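Local coordinates for protein multicopper oxidase type 1 (Nitrosomonas europaea, PDB 3G5W) that binds copper and probably acts as a laccase-like two-domain multicopper oxidase, assembling as a trimer with copper clusters between subunits, at residues A33-V38 / P120-P125; I58-M63 / Y90-E95; A97-Y102 / G233-V238; L190-A195 / D226-G231. One frame throughout, in Å; residues are numbered along the deposited sequence.

Contact 1 (A33-V38 / P120-P125); sequences APLIHV and PLIVEP
Ile36, His37 and Val38 pair in parallel with Leu121, Ile122 and Val123, the two strands running 4.8 Å apart at 11° between their axes. Their backbone ladder starts with Ile36 N to Pro120 O, then crosses back from Ile122 N to Ile36 O at 2.8 Å. It continues through Val38 N to Ile122 O and ends with Glu124 N giving to Val38 O at 2.9 Å. On one face Ile36 CG2 rests 3.6 Å from Leu121 CD1, and the Val38 and Val123 CG2 methyls sit tip to tip at 4.2 Å. The other face carries His37 and Ile122, and beside them Leu35 CD1 lies obliquely against the Ile122 chain, 3.8 Å from CG1, while also reaching Pro120 CG; strand 137-146 packs over this patch through Ile140. His37 has CG anti to its backbone N (chi1 -171°), which turns the ring toward the neighbouring strand, where ND1 donates to Ile122 O at 3.3 Å. The carbonyl oxygen lies in the ring plane, but the ring N-H comes at it from above the carbonyl plane. This pairing of strands belongs to the cupredoxin sheet of the first domain, near the copper ligand Met117. Ile122 O, a buried oxygen, is thus met by two N-H donors, one from backbone and one from imidazole, and the imidazole bond would restrain the rotation of the His37 ring.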
loop_
_atom_site.group_PDB
_atom_site.type_symbol
_atom_site.label_atom_id
_atom_site.label_comp_id
_atom_site.label_asym_id
_atom_site.label_seq_id
_atom_site.Cartn_x
_atom_site.Cartn_y
_atom_site.Cartn_z
ATOM N N ALA A 33 -8.553 -1.112 23.840
ATOM C CA ALA A 33 -8.577 -0.331 25.064
ATOM C C ALA A 33 -9.855 0.515 25.130
ATOM O O ALA A 33 -10.583 0.618 24.137
ATOM C CB ALA A 33 -7.347 0.550 25.131
ATOM N N PRO A 34 -10.148 1.102 26.309
ATOM C CA PRO A 34 -11.335 1.950 26.483
ATOM C C PRO A 34 -11.479 3.077 25.454
ATOM O O PRO A 34 -10.496 3.726 25.082
ATOM C CB PRO A 34 -11.146 2.518 27.894
ATOM C CG PRO A 34 -10.376 1.425 28.608
ATOM C CD PRO A 34 -9.394 0.959 27.571
ATOM N N LEU A 35 -12.709 3.284 24.992
ATOM C CA LEU A 35 -13.015 4.399 24.122
ATOM C C LEU A 35 -12.864 5.695 24.894
ATOM O O LEU A 35 -13.466 5.866 25.962
ATOM C CB LEU A 35 -14.446 4.286 23.578
ATOM C CG LEU A 35 -15.041 5.536 22.921
ATOM C CD1 LEU A 35 -14.330 5.849 21.583
ATOM C CD2 LEU A 35 -16.541 5.362 22.734
ATOM N N ILE A 36 -12.040 6.592 24.366
ATOM C CA ILE A 36 -11.971 7.955 24.871
ATOM C C ILE A 36 -12.692 8.851 23.874
ATOM O O ILE A 36 -12.276 8.991 22.717
ATOM C CB ILE A 36 -10.511 8.441 25.122
ATOM C CG1 ILE A 36 -9.801 7.524 26.130
ATOM C CG2 ILE A 36 -10.517 9.881 25.624
ATOM C CD1 ILE A 36 -8.330 7.867 26.365
ATOM N N HIS A 37 -13.789 9.442 24.336
ATOM C CA HIS A 37 -14.673 10.206 23.485
ATOM C C HIS A 37 -14.884 11.586 24.103
ATOM O O HIS A 37 -15.569 11.731 25.130
ATOM C CB HIS A 37 -15.987 9.444 23.312
ATOM C CG HIS A 37 -16.906 10.029 22.284
ATOM N ND1 HIS A 37 -16.465 10.841 21.260
ATOM C CD2 HIS A 37 -18.240 9.890 22.107
ATOM C CE1 HIS A 37 -17.492 11.185 20.504
ATOM N NE2 HIS A 37 -18.581 10.624 20.998
ATOM N N VAL A 38 -14.263 12.581 23.478
ATOM C CA VAL A 38 -14.169 13.934 24.011
ATOM C C VAL A 38 -14.468 14.990 22.947
ATOM O O VAL A 38 -14.496 14.689 21.748
ATOM C CB VAL A 38 -12.759 14.215 24.651
ATOM C CG1 VAL A 38 -12.506 13.298 25.846
ATOM C CG2 VAL A 38 -11.635 14.082 23.624
ATOM N N PRO A 120 -9.264 3.471 20.688
ATOM C CA PRO A 120 -9.673 4.631 19.899
ATOM C C PRO A 120 -9.812 5.935 20.694
ATOM O O PRO A 120 -10.268 5.935 21.844
ATOM C CB PRO A 120 -11.023 4.191 19.332
ATOM C CG PRO A 120 -11.602 3.287 20.402
ATOM C CD PRO A 120 -10.428 2.719 21.203
ATOM N N LEU A 121 -9.415 7.040 20.074
ATOM C CA LEU A 121 -9.581 8.352 20.671
ATOM C C LEU A 121 -10.413 9.178 19.703
ATOM O O LEU A 121 -9.912 9.628 18.663
ATOM C CB LEU A 121 -8.214 8.990 20.936
ATOM C CG LEU A 121 -8.073 10.473 21.298
ATOM C CD1 LEU A 121 -8.863 10.813 22.550
ATOM C CD2 LEU A 121 -6.597 10.821 21.475
ATOM N N ILE A 122 -11.696 9.330 20.017
ATOM C CA ILE A 122 -12.603 10.044 19.113
ATOM C C ILE A 122 -12.818 11.470 19.601
ATOM O O ILE A 122 -13.380 11.695 20.675
ATOM C CB ILE A 122 -13.961 9.319 18.917
ATOM C CG1 ILE A 122 -13.763 7.861 18.469
ATOM C CG2 ILE A 122 -14.855 10.096 17.936
ATOM C CD1 ILE A 122 -12.873 7.664 17.244
ATOM N N VAL A 123 -12.340 12.423 18.813
ATOM C CA VAL A 123 -12.458 13.830 19.153
ATOM C C VAL A 123 -13.536 14.452 18.268
ATOM O O VAL A 123 -13.359 14.575 17.050
ATOM C CB VAL A 123 -11.113 14.583 18.976
ATOM C CG1 VAL A 123 -11.234 16.022 19.449
ATOM C CG2 VAL A 123 -9.994 13.872 19.727
ATOM N N GLU A 124 -14.649 14.827 18.893
ATOM C CA GLU A 124 -15.778 15.430 18.192
ATOM C C GLU A 124 -15.443 16.865 17.822
ATOM O O GLU A 124 -14.927 17.602 18.657
ATOM C CB GLU A 124 -17.021 15.424 19.086
ATOM C CG GLU A 124 -17.616 14.054 19.342
ATOM C CD GLU A 124 -18.309 13.464 18.121
ATOM O OE1 GLU A 124 -18.902 14.238 17.332
ATOM O OE2 GLU A 124 -18.269 12.227 17.944
ATOM N N PRO A 125 -15.720 17.268 16.568
ATOM C CA PRO A 125 -15.503 18.670 16.204
ATOM C C PRO A 125 -16.572 19.569 16.833
ATOM O O PRO A 125 -17.715 19.135 17.011
ATOM C CB PRO A 125 -15.619 18.661 14.677
ATOM C CG PRO A 125 -16.503 17.492 14.372
ATOM C CD PRO A 125 -16.230 16.467 15.434
#

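Contact 2 (I58-M63 / Y90-E95); sequences IHWHGM and YKFKAE. With C1O (Cu-O linkage), chain L; C2O (Cu-O-Cu linkage), chain K.
Trp60 meets Phe92 with a face and Tyr90 with an edge in an aromatic cluster behind the His-Trp-His-Gly signature of multicopper oxidases, here part of the first cupredoxin domain. The indole is the tightly held element. Phe92 CE2 stands over the centre of one indole face, 3.5 Å from Trp60 CE2, the indole five-membered ring and the Phe92 ring inclined at 39°, while Ile58 CG2 lies against the opposite face. The indole edge turns to the Tyr90 face in a T-shaped pair, planes at 72°, with Trp60 NE1 3.4 Å from Tyr90 CD1. Phe92 reaches this position with CG between its backbone N and carbonyl carbon (chi1 56°). The far end of Tyr90 is pinned as well: its OH takes the N-H of Ile58 at 3.0 Å in a nearly straight bond and has a second partner in Gln79. Toward Glu95 the grip is looser and nearer solvent. Met63 SD lies obliquely beside the Phe92 ring, a Met-aromatic contact, and accepts only a weak bond from Glu95 N at 3.5 Å; beyond it Lys93 is exposed and salt-bridged to Asp43. On the side of the strand away from the cluster, His59 NE2 binds a copper of the Cu-O group and His61 ND1 a copper of the Cu-O-Cu group. His203 of the second subunit joins His59; His103 of the same chain and His253 of the second subunit join His61, placing the copper cluster between subunits. A type II turn from Trp60 to Met63 brings round Gly62, whose N donates to O3 of the Cu-O group at 3.1 Å.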
loop_
_atom_site.group_PDB
_atom_site.type_symbol
_atom_site.label_atom_id
_atom_site.label_comp_id
_atom_site.label_asym_id
_atom_site.label_seq_id
_atom_site.Cartn_x
_atom_site.Cartn_y
_atom_site.Cartn_z
ATOM N N ILE A 58 2.057 5.660 26.716
ATOM C CA ILE A 58 0.936 5.847 25.804
ATOM C C ILE A 58 1.207 7.039 24.911
ATOM O O ILE A 58 1.395 8.168 25.382
ATOM C CB ILE A 58 -0.427 6.033 26.494
ATOM C CG1 ILE A 58 -0.743 4.861 27.419
ATOM C CG2 ILE A 58 -1.543 6.175 25.425
ATOM C CD1 ILE A 58 -2.104 4.957 28.071
ATOM N N HIS A 59 1.219 6.773 23.609
ATOM C CA HIS A 59 1.318 7.821 22.625
ATOM C C HIS A 59 -0.075 8.104 22.068
ATOM O O HIS A 59 -0.836 7.186 21.775
ATOM C CB HIS A 59 2.290 7.421 21.511
ATOM C CG HIS A 59 2.192 8.293 20.304
ATOM N ND1 HIS A 59 2.375 9.657 20.359
ATOM C CD2 HIS A 59 1.894 8.002 19.015
ATOM C CE1 HIS A 59 2.218 10.167 19.150
ATOM N NE2 HIS A 59 1.910 9.185 18.322
ATOM N N TRP A 60 -0.399 9.383 21.939
ATOM C CA TRP A 60 -1.711 9.822 21.496
ATOM C C TRP A 60 -1.608 10.204 20.015
ATOM O O TRP A 60 -1.307 11.350 19.661
ATOM C CB TRP A 60 -2.208 10.961 22.399
ATOM C CG TRP A 60 -2.004 10.613 23.861
ATOM C CD1 TRP A 60 -0.910 10.911 24.631
ATOM C CD2 TRP A 60 -2.883 9.847 24.698
ATOM N NE1 TRP A 60 -1.067 10.395 25.896
ATOM C CE2 TRP A 60 -2.264 9.732 25.964
ATOM C CE3 TRP A 60 -4.138 9.249 24.502
ATOM C CZ2 TRP A 60 -2.864 9.054 27.038
ATOM C CZ3 TRP A 60 -4.731 8.574 25.565
ATOM C CH2 TRP A 60 -4.088 8.482 26.818
ATOM N N HIS A 61 -1.834 9.207 19.165
ATOM C CA HIS A 61 -1.602 9.322 17.716
ATOM C C HIS A 61 -2.633 10.225 17.062
ATOM O O HIS A 61 -3.811 9.873 16.975
ATOM C CB HIS A 61 -1.645 7.940 17.055
ATOM C CG HIS A 61 -1.234 7.947 15.611
ATOM N ND1 HIS A 61 -0.324 7.052 15.093
ATOM C CD2 HIS A 61 -1.591 8.759 14.584
ATOM C CE1 HIS A 61 -0.146 7.303 13.806
ATOM N NE2 HIS A 61 -0.908 8.330 13.471
ATOM N N GLY A 62 -2.174 11.372 16.578
ATOM C CA GLY A 62 -3.046 12.371 15.971
ATOM C C GLY A 62 -3.193 13.612 16.831
ATOM O O GLY A 62 -3.656 14.653 16.355
ATOM N N MET A 63 -2.819 13.504 18.103
ATOM C CA MET A 63 -2.807 14.662 18.983
ATOM C C MET A 63 -1.561 15.486 18.684
ATOM O O MET A 63 -0.443 14.976 18.762
ATOM C CB MET A 63 -2.848 14.254 20.463
ATOM C CG MET A 63 -4.176 13.663 20.954
ATOM S SD MET A 63 -5.595 14.786 20.801
ATOM C CE MET A 63 -6.269 14.267 19.226
ATOM N N TYR A 90 -0.496 11.974 31.708
ATOM C CA TYR A 90 -0.506 12.714 30.443
ATOM C C TYR A 90 -1.522 13.847 30.494
ATOM O O TYR A 90 -2.646 13.651 30.966
ATOM C CB TYR A 90 -0.828 11.770 29.277
ATOM C CG TYR A 90 0.210 10.686 29.090
ATOM C CD1 TYR A 90 1.339 10.908 28.297
ATOM C CD2 TYR A 90 0.069 9.451 29.703
ATOM C CE1 TYR A 90 2.294 9.919 28.120
ATOM C CE2 TYR A 90 1.034 8.452 29.540
ATOM C CZ TYR A 90 2.137 8.699 28.745
ATOM O OH TYR A 90 3.094 7.731 28.585
ATOM N N LYS A 91 -1.113 15.024 30.020
ATOM C CA LYS A 91 -1.970 16.207 29.967
ATOM C C LYS A 91 -1.884 16.859 28.597
ATOM O O LYS A 91 -0.817 17.308 28.178
ATOM C CB LYS A 91 -1.586 17.218 31.054
ATOM C CG LYS A 91 -2.129 16.872 32.427
ATOM C CD LYS A 91 -1.737 17.917 33.461
ATOM C CE LYS A 91 -2.321 17.576 34.827
ATOM N NZ LYS A 91 -3.745 18.022 34.962
ATOM N N PHE A 92 -3.010 16.903 27.894
ATOM C CA PHE A 92 -3.031 17.478 26.558
ATOM C C PHE A 92 -4.404 18.060 26.227
ATOM O O PHE A 92 -5.416 17.663 26.817
ATOM C CB PHE A 92 -2.580 16.442 25.504
ATOM C CG PHE A 92 -3.385 15.165 25.507
ATOM C CD1 PHE A 92 -4.508 15.036 24.699
ATOM C CD2 PHE A 92 -3.011 14.093 26.311
ATOM C CE1 PHE A 92 -5.261 13.860 24.691
ATOM C CE2 PHE A 92 -3.756 12.910 26.320
ATOM C CZ PHE A 92 -4.884 12.794 25.509
ATOM N N LYS A 93 -4.425 19.029 25.319
ATOM C CA LYS A 93 -5.679 19.529 24.753
ATOM C C LYS A 93 -6.090 18.590 23.624
ATOM O O LYS A 93 -5.244 18.153 22.842
ATOM C CB LYS A 93 -5.510 20.958 24.231
ATOM C CG LYS A 93 -6.819 21.645 23.813
ATOM C CD LYS A 93 -6.623 23.107 23.403
ATOM C CE LYS A 93 -6.454 24.051 24.605
ATOM N NZ LYS A 93 -7.608 24.023 25.571
ATOM N N ALA A 94 -7.381 18.269 23.545
ATOM C CA ALA A 94 -7.875 17.378 22.497
ATOM C C ALA A 94 -7.995 18.148 21.191
ATOM O O ALA A 94 -8.955 18.889 20.975
ATOM C CB ALA A 94 -9.207 16.759 22.892
ATOM N N GLU A 95 -6.983 17.992 20.340
ATOM C CA GLU A 95 -6.926 18.676 19.051
ATOM C C GLU A 95 -5.870 18.042 18.143
ATOM O O GLU A 95 -4.811 17.623 18.619
ATOM C CB GLU A 95 -6.667 20.183 19.225
ATOM C CG GLU A 95 -5.441 20.523 20.065
ATOM C CD GLU A 95 -5.146 22.013 20.135
ATOM O OE1 GLU A 95 -6.010 22.828 19.739
ATOM O OE2 GLU A 95 -4.043 22.375 20.596
HETATM CU CU4 C1O L . 1.985 9.516 16.350
HETATM O O3 C1O L . 0.827 11.946 16.367
HETATM CU CU2 C2O K . 5.393 7.337 16.679
HETATM CU CU3 C2O K . 0.713 5.616 16.012
HETATM O O1 C2O K . 3.642 6.441 16.474
#

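Contact 3 (A97-Y102 / G233-V238); sequences AGTMWY and GERYDV
The two cupredoxin domains of one chain meet where Thr99, Met100 and Trp101 of the first face Gly233, Arg235 and Asp237 of the second. Arg235 is the main bridge. Its chain, bent at chi2 and chi3, folds the guanidinium back beside the strand so that NE donates to Thr99 O at 3.0 Å, with that oxygen close to the guanidinium plane. NH1 turns to its own segment and bonds Gly233 O at 2.9 Å, and NH2 makes a weak bond to Met100 SD. NH2 also forms a salt bridge with Asp226 of the second subunit, which would be expected to balance the buried positive charge. The two strands, 98-103 and 235-241, do not pair as neighbours in a sheet: their short axes stand 7.7 Å apart at 142°, no backbone-to-backbone bond joins them, and side chains of the second domain make the ties from one cupredoxin sheet to the other. Thr99 OG1 gives its hydrogen to Asp237 OD2 at 2.8 Å, approaching on the syn side of the carboxylate, and also pairs with Arg191. The other oxygen, OD1, is salt-bridged to Arg189 and receives a hydrogen from a water that in turn accepts from Thr99 N at 2.9 Å. Further along, the aliphatic part of Arg235 lies against the indole of Trp101, CD 3.6 Å from Trp101 CD1, with the guanidinium and ring planes 39° apart. That indole touches the Cu-O-Cu group and meets the rings of copper ligands His61 and His103.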
loop_
_atom_site.group_PDB
_atom_site.type_symbol
_atom_site.label_atom_id
_atom_site.label_comp_id
_atom_site.label_asym_id
_atom_site.label_seq_id
_atom_site.Cartn_x
_atom_site.Cartn_y
_atom_site.Cartn_z
ATOM N N ALA A 97 -9.695 17.695 15.770
ATOM C CA ALA A 97 -10.835 16.785 15.810
ATOM C C ALA A 97 -10.616 15.604 14.862
ATOM O O ALA A 97 -9.806 15.688 13.930
ATOM C CB ALA A 97 -12.110 17.530 15.442
ATOM N N GLY A 98 -11.329 14.509 15.100
ATOM C CA GLY A 98 -11.310 13.380 14.177
ATOM C C GLY A 98 -11.093 12.028 14.821
ATOM O O GLY A 98 -11.082 11.911 16.046
ATOM N N THR A 99 -10.955 11.008 13.974
ATOM C CA THR A 99 -10.678 9.645 14.395
ATOM C C THR A 99 -9.194 9.538 14.700
ATOM O O THR A 99 -8.347 9.491 13.789
ATOM C CB THR A 99 -11.033 8.620 13.304
ATOM O OG1 THR A 99 -12.420 8.743 12.961
ATOM C CG2 THR A 99 -10.749 7.195 13.792
ATOM N N MET A 100 -8.884 9.525 15.987
ATOM C CA MET A 100 -7.509 9.346 16.427
ATOM C C MET A 100 -7.421 8.033 17.207
ATOM O O MET A 100 -8.417 7.323 17.363
ATOM C CB MET A 100 -7.043 10.542 17.266
ATOM C CG MET A 100 -7.442 11.922 16.710
ATOM S SD MET A 100 -6.920 12.243 15.007
ATOM C CE MET A 100 -7.322 13.983 14.862
ATOM N N TRP A 101 -6.231 7.700 17.687
ATOM C CA TRP A 101 -6.074 6.506 18.498
ATOM C C TRP A 101 -4.886 6.631 19.427
ATOM O O TRP A 101 -4.116 7.594 19.341
ATOM C CB TRP A 101 -6.011 5.232 17.631
ATOM C CG TRP A 101 -4.825 5.103 16.709
ATOM C CD1 TRP A 101 -4.401 6.007 15.781
ATOM C CD2 TRP A 101 -3.945 3.972 16.595
ATOM N NE1 TRP A 101 -3.309 5.518 15.106
ATOM C CE2 TRP A 101 -3.004 4.274 15.585
ATOM C CE3 TRP A 101 -3.864 2.734 17.244
ATOM C CZ2 TRP A 101 -1.982 3.387 15.216
ATOM C CZ3 TRP A 101 -2.850 1.848 16.878
ATOM C CH2 TRP A 101 -1.923 2.181 15.868
ATOM N N TYR A 102 -4.770 5.679 20.344
ATOM C CA TYR A 102 -3.664 5.672 21.267
ATOM C C TYR A 102 -3.090 4.284 21.392
ATOM O O TYR A 102 -3.795 3.286 21.250
ATOM C CB TYR A 102 -4.045 6.263 22.626
ATOM C CG TYR A 102 -5.106 5.535 23.426
ATOM C CD1 TYR A 102 -6.460 5.772 23.205
ATOM C CD2 TYR A 102 -4.748 4.664 24.463
ATOM C CE1 TYR A 102 -7.436 5.132 23.959
ATOM C CE2 TYR A 102 -5.714 4.014 25.226
ATOM C CZ TYR A 102 -7.059 4.257 24.971
ATOM O OH TYR A 102 -8.022 3.635 25.743
ATOM N N GLY A 233 -1.006 2.905 10.883
ATOM C CA GLY A 233 -1.013 4.272 11.408
ATOM C C GLY A 233 -2.077 5.184 10.813
ATOM O O GLY A 233 -2.490 6.150 11.452
ATOM N N GLU A 234 -2.510 4.886 9.589
ATOM C CA GLU A 234 -3.548 5.683 8.915
ATOM C C GLU A 234 -4.922 5.446 9.522
ATOM O O GLU A 234 -5.192 4.380 10.073
ATOM C CB GLU A 234 -3.617 5.350 7.425
ATOM C CG GLU A 234 -2.361 5.657 6.640
ATOM C CD GLU A 234 -2.604 5.570 5.147
ATOM O OE1 GLU A 234 -2.705 4.434 4.618
ATOM O OE2 GLU A 234 -2.716 6.643 4.507
ATOM N N ARG A 235 -5.787 6.456 9.418
ATOM C CA ARG A 235 -7.203 6.273 9.678
ATOM C C ARG A 235 -7.975 6.813 8.496
ATOM O O ARG A 235 -7.614 7.853 7.938
ATOM C CB ARG A 235 -7.651 7.001 10.949
ATOM C CG ARG A 235 -7.152 6.385 12.260
ATOM C CD ARG A 235 -5.763 6.886 12.615
ATOM N NE ARG A 235 -5.773 8.304 12.954
ATOM C CZ ARG A 235 -4.786 9.150 12.692
ATOM N NH1 ARG A 235 -3.688 8.733 12.066
ATOM N NH2 ARG A 235 -4.907 10.427 13.043
ATOM N N TYR A 236 -9.033 6.097 8.124
ATOM C CA TYR A 236 -9.982 6.565 7.130
ATOM C C TYR A 236 -11.397 6.468 7.676
ATOM O O TYR A 236 -11.782 5.428 8.211
ATOM C CB TYR A 236 -9.857 5.745 5.844
ATOM C CG TYR A 236 -8.616 6.082 5.049
ATOM C CD1 TYR A 236 -8.592 7.186 4.201
ATOM C CD2 TYR A 236 -7.463 5.306 5.151
ATOM C CE1 TYR A 236 -7.454 7.512 3.468
ATOM C CE2 TYR A 236 -6.313 5.621 4.418
ATOM C CZ TYR A 236 -6.320 6.724 3.577
ATOM O OH TYR A 236 -5.193 7.055 2.849
ATOM N N ASP A 237 -12.159 7.556 7.553
ATOM C CA ASP A 237 -13.594 7.517 7.830
ATOM C C ASP A 237 -14.341 7.321 6.523
ATOM O O ASP A 237 -14.232 8.134 5.596
ATOM C CB ASP A 237 -14.079 8.795 8.531
ATOM C CG ASP A 237 -13.464 8.983 9.918
ATOM O OD1 ASP A 237 -14.146 9.544 10.797
ATOM O OD2 ASP A 237 -12.294 8.594 10.133
ATOM N N VAL A 238 -15.099 6.236 6.460
ATOM C CA VAL A 238 -15.858 5.889 5.269
ATOM C C VAL A 238 -17.336 6.045 5.580
ATOM O O VAL A 238 -17.846 5.431 6.524
ATOM C CB VAL A 238 -15.561 4.446 4.804
ATOM C CG1 VAL A 238 -16.321 4.124 3.518
ATOM C CG2 VAL A 238 -14.059 4.251 4.590
HETATM O O HOH W 1 -12.175 11.731 11.424
#

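Contact 4 (L190-A195 / D226-G231); sequences LRLIGA and DTVLIG
The flat groups here are peptides, not rings: Ile230 CD1 lies over those running from Leu192 to Gly194. The methyl sits above one face of the Leu192-Ile193 peptide, 3.5 Å from Leu192 O, and above a face of the next peptide, 3.8 Å from Gly194 N. The arrangement is the packing of one sheet on the other in the cupredoxin sandwich of the second domain: strand 187-194 belongs to one sheet and strand 227-230 is an outermost strand of the other, the short axes being 8.7 Å apart at 35°. Edges of strand 187-194 go to its sheet neighbours, Leu192 bonding to Tyr236 and Ile193 to Leu141. Ile230 reaches across because its chain is extended, CG1 anti to the backbone N (chi1 -177°) and CD1 carried straight on, and the same methyl meets Leu192 CB at 3.8 Å. A looser touch, Leu192 CD1 to Val228 CG1 at 4.4 Å, continues the apolar layer, to which Ile202 and Val238 add. Where the two segments draw closest, Gly194, centre of an inverse gamma turn, has no side chain between it and Gly231, and its CA passes 4.1 Å from Gly231 O. At the other end Asp226 salt-bridges Arg235 of the third subunit and bonds His61 of that subunit. Its OD1 also accepts the hydroxyl hydrogen of Thr227 OG1 at 2.8 Å, nearly head-on to the carboxylate C-O bond.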
loop_
_atom_site.group_PDB
_atom_site.type_symbol
_atom_site.label_atom_id
_atom_site.label_comp_id
_atom_site.label_asym_id
_atom_site.label_seq_id
_atom_site.Cartn_x
_atom_site.Cartn_y
_atom_site.Cartn_z
ATOM N N LEU A 190 -17.957 4.424 9.087
ATOM C CA LEU A 190 -16.983 3.439 9.534
ATOM C C LEU A 190 -15.633 4.107 9.751
ATOM O O LEU A 190 -15.007 4.606 8.809
ATOM C CB LEU A 190 -16.842 2.293 8.529
ATOM C CG LEU A 190 -18.097 1.607 7.978
ATOM C CD1 LEU A 190 -17.692 0.568 6.929
ATOM C CD2 LEU A 190 -18.934 0.975 9.085
ATOM N N ARG A 191 -15.188 4.116 11.000
ATOM C CA ARG A 191 -13.900 4.708 11.340
ATOM C C ARG A 191 -12.849 3.593 11.336
ATOM O O ARG A 191 -12.743 2.821 12.293
ATOM C CB ARG A 191 -13.987 5.424 12.691
ATOM C CG ARG A 191 -15.075 6.516 12.753
ATOM C CD ARG A 191 -15.142 7.152 14.140
ATOM N NE ARG A 191 -16.161 8.204 14.246
ATOM C CZ ARG A 191 -15.903 9.505 14.341
ATOM N NH1 ARG A 191 -14.652 9.957 14.328
ATOM N NH2 ARG A 191 -16.911 10.369 14.458
ATOM N N LEU A 192 -12.110 3.488 10.231
ATOM C CA LEU A 192 -11.130 2.420 10.054
ATOM C C LEU A 192 -9.792 2.876 10.606
ATOM O O LEU A 192 -9.309 3.950 10.257
ATOM C CB LEU A 192 -10.978 2.054 8.565
ATOM C CG LEU A 192 -12.235 1.750 7.735
ATOM C CD1 LEU A 192 -11.851 1.434 6.290
ATOM C CD2 LEU A 192 -13.058 0.617 8.347
ATOM N N ILE A 193 -9.199 2.060 11.474
ATOM C CA ILE A 193 -7.908 2.381 12.077
ATOM C C ILE A 193 -6.918 1.259 11.778
ATOM O O ILE A 193 -7.179 0.097 12.080
ATOM C CB ILE A 193 -8.023 2.647 13.612
ATOM C CG1 ILE A 193 -9.109 3.709 13.896
ATOM C CG2 ILE A 193 -6.659 3.088 14.178
ATOM C CD1 ILE A 193 -9.466 3.907 15.377
ATOM N N GLY A 194 -5.804 1.619 11.142
ATOM C CA GLY A 194 -4.757 0.662 10.796
ATOM C C GLY A 194 -3.835 0.437 11.981
ATOM O O GLY A 194 -2.756 1.021 12.066
ATOM N N ALA A 195 -4.279 -0.408 12.904
ATOM C CA ALA A 195 -3.527 -0.682 14.125
ATOM C C ALA A 195 -2.436 -1.725 13.895
ATOM O O ALA A 195 -1.533 -1.883 14.729
ATOM C CB ALA A 195 -4.479 -1.123 15.242
ATOM N N ASP A 226 -15.128 1.415 -3.815
ATOM C CA ASP A 226 -15.642 0.259 -3.088
ATOM C C ASP A 226 -14.596 -0.455 -2.233
ATOM O O ASP A 226 -14.946 -1.308 -1.418
ATOM C CB ASP A 226 -16.368 -0.725 -4.028
ATOM C CG ASP A 226 -15.470 -1.282 -5.131
ATOM O OD1 ASP A 226 -14.374 -1.799 -4.836
ATOM O OD2 ASP A 226 -15.878 -1.224 -6.313
ATOM N N THR A 227 -13.324 -0.097 -2.433
ATOM C CA THR A 227 -12.201 -0.700 -1.704
ATOM C C THR A 227 -11.254 0.394 -1.196
ATOM O O THR A 227 -10.779 1.234 -1.967
ATOM C CB THR A 227 -11.435 -1.743 -2.582
ATOM O OG1 THR A 227 -12.358 -2.720 -3.081
ATOM C CG2 THR A 227 -10.342 -2.462 -1.791
ATOM N N VAL A 228 -11.005 0.378 0.111
ATOM C CA VAL A 228 -10.181 1.379 0.776
ATOM C C VAL A 228 -8.855 0.756 1.203
ATOM O O VAL A 228 -8.819 -0.081 2.107
ATOM C CB VAL A 228 -10.891 1.955 2.036
ATOM C CG1 VAL A 228 -10.043 3.059 2.674
ATOM C CG2 VAL A 228 -12.313 2.471 1.690
ATOM N N LEU A 229 -7.767 1.177 0.560
ATOM C CA LEU A 229 -6.438 0.704 0.930
ATOM C C LEU A 229 -5.934 1.519 2.119
ATOM O O LEU A 229 -5.764 2.747 2.017
ATOM C CB LEU A 229 -5.479 0.805 -0.266
ATOM C CG LEU A 229 -4.217 -0.065 -0.226
ATOM C CD1 LEU A 229 -4.581 -1.541 -0.323
ATOM C CD2 LEU A 229 -3.255 0.331 -1.363
ATOM N N ILE A 230 -5.733 0.845 3.253
ATOM C CA ILE A 230 -5.355 1.510 4.505
ATOM C C ILE A 230 -4.089 0.890 5.121
ATOM O O ILE A 230 -4.008 -0.322 5.327
ATOM C CB ILE A 230 -6.546 1.589 5.522
ATOM C CG1 ILE A 230 -6.135 2.354 6.788
ATOM C CG2 ILE A 230 -7.120 0.202 5.842
ATOM C CD1 ILE A 230 -7.249 2.578 7.786
ATOM N N GLY A 231 -3.097 1.738 5.379
ATOM C CA GLY A 231 -1.791 1.296 5.864
ATOM C C GLY A 231 -1.610 1.557 7.344
ATOM O O GLY A 231 -2.389 2.296 7.938
#

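How the contacts relate
Contacts 3 and 4 are formed by buried residues, whereas contact 1 has the partly exposed Glu124 and contact 2 opens toward solvent at Lys93 and Glu95. Contact 1 lies wholly in the sheet of strands 59-61, 98-103, 118-124 and 35-39, which contacts 2 and 3 each reach with one segment; contacts 3 and 4 use the adjacent strands 235-241 and 187-194 of a second-domain sheet. Contact 3 links the two domains, its polar, charged chemistry differing from the aliphatic layer of contact 4 and the aromatic cluster of contact 2. Contact 1 alone pairs backbones, and its face bearing Ile36, Leu121 and Val38 meets contact 2. Contacts 2 and 3 converge at the copper cluster and the second subunit.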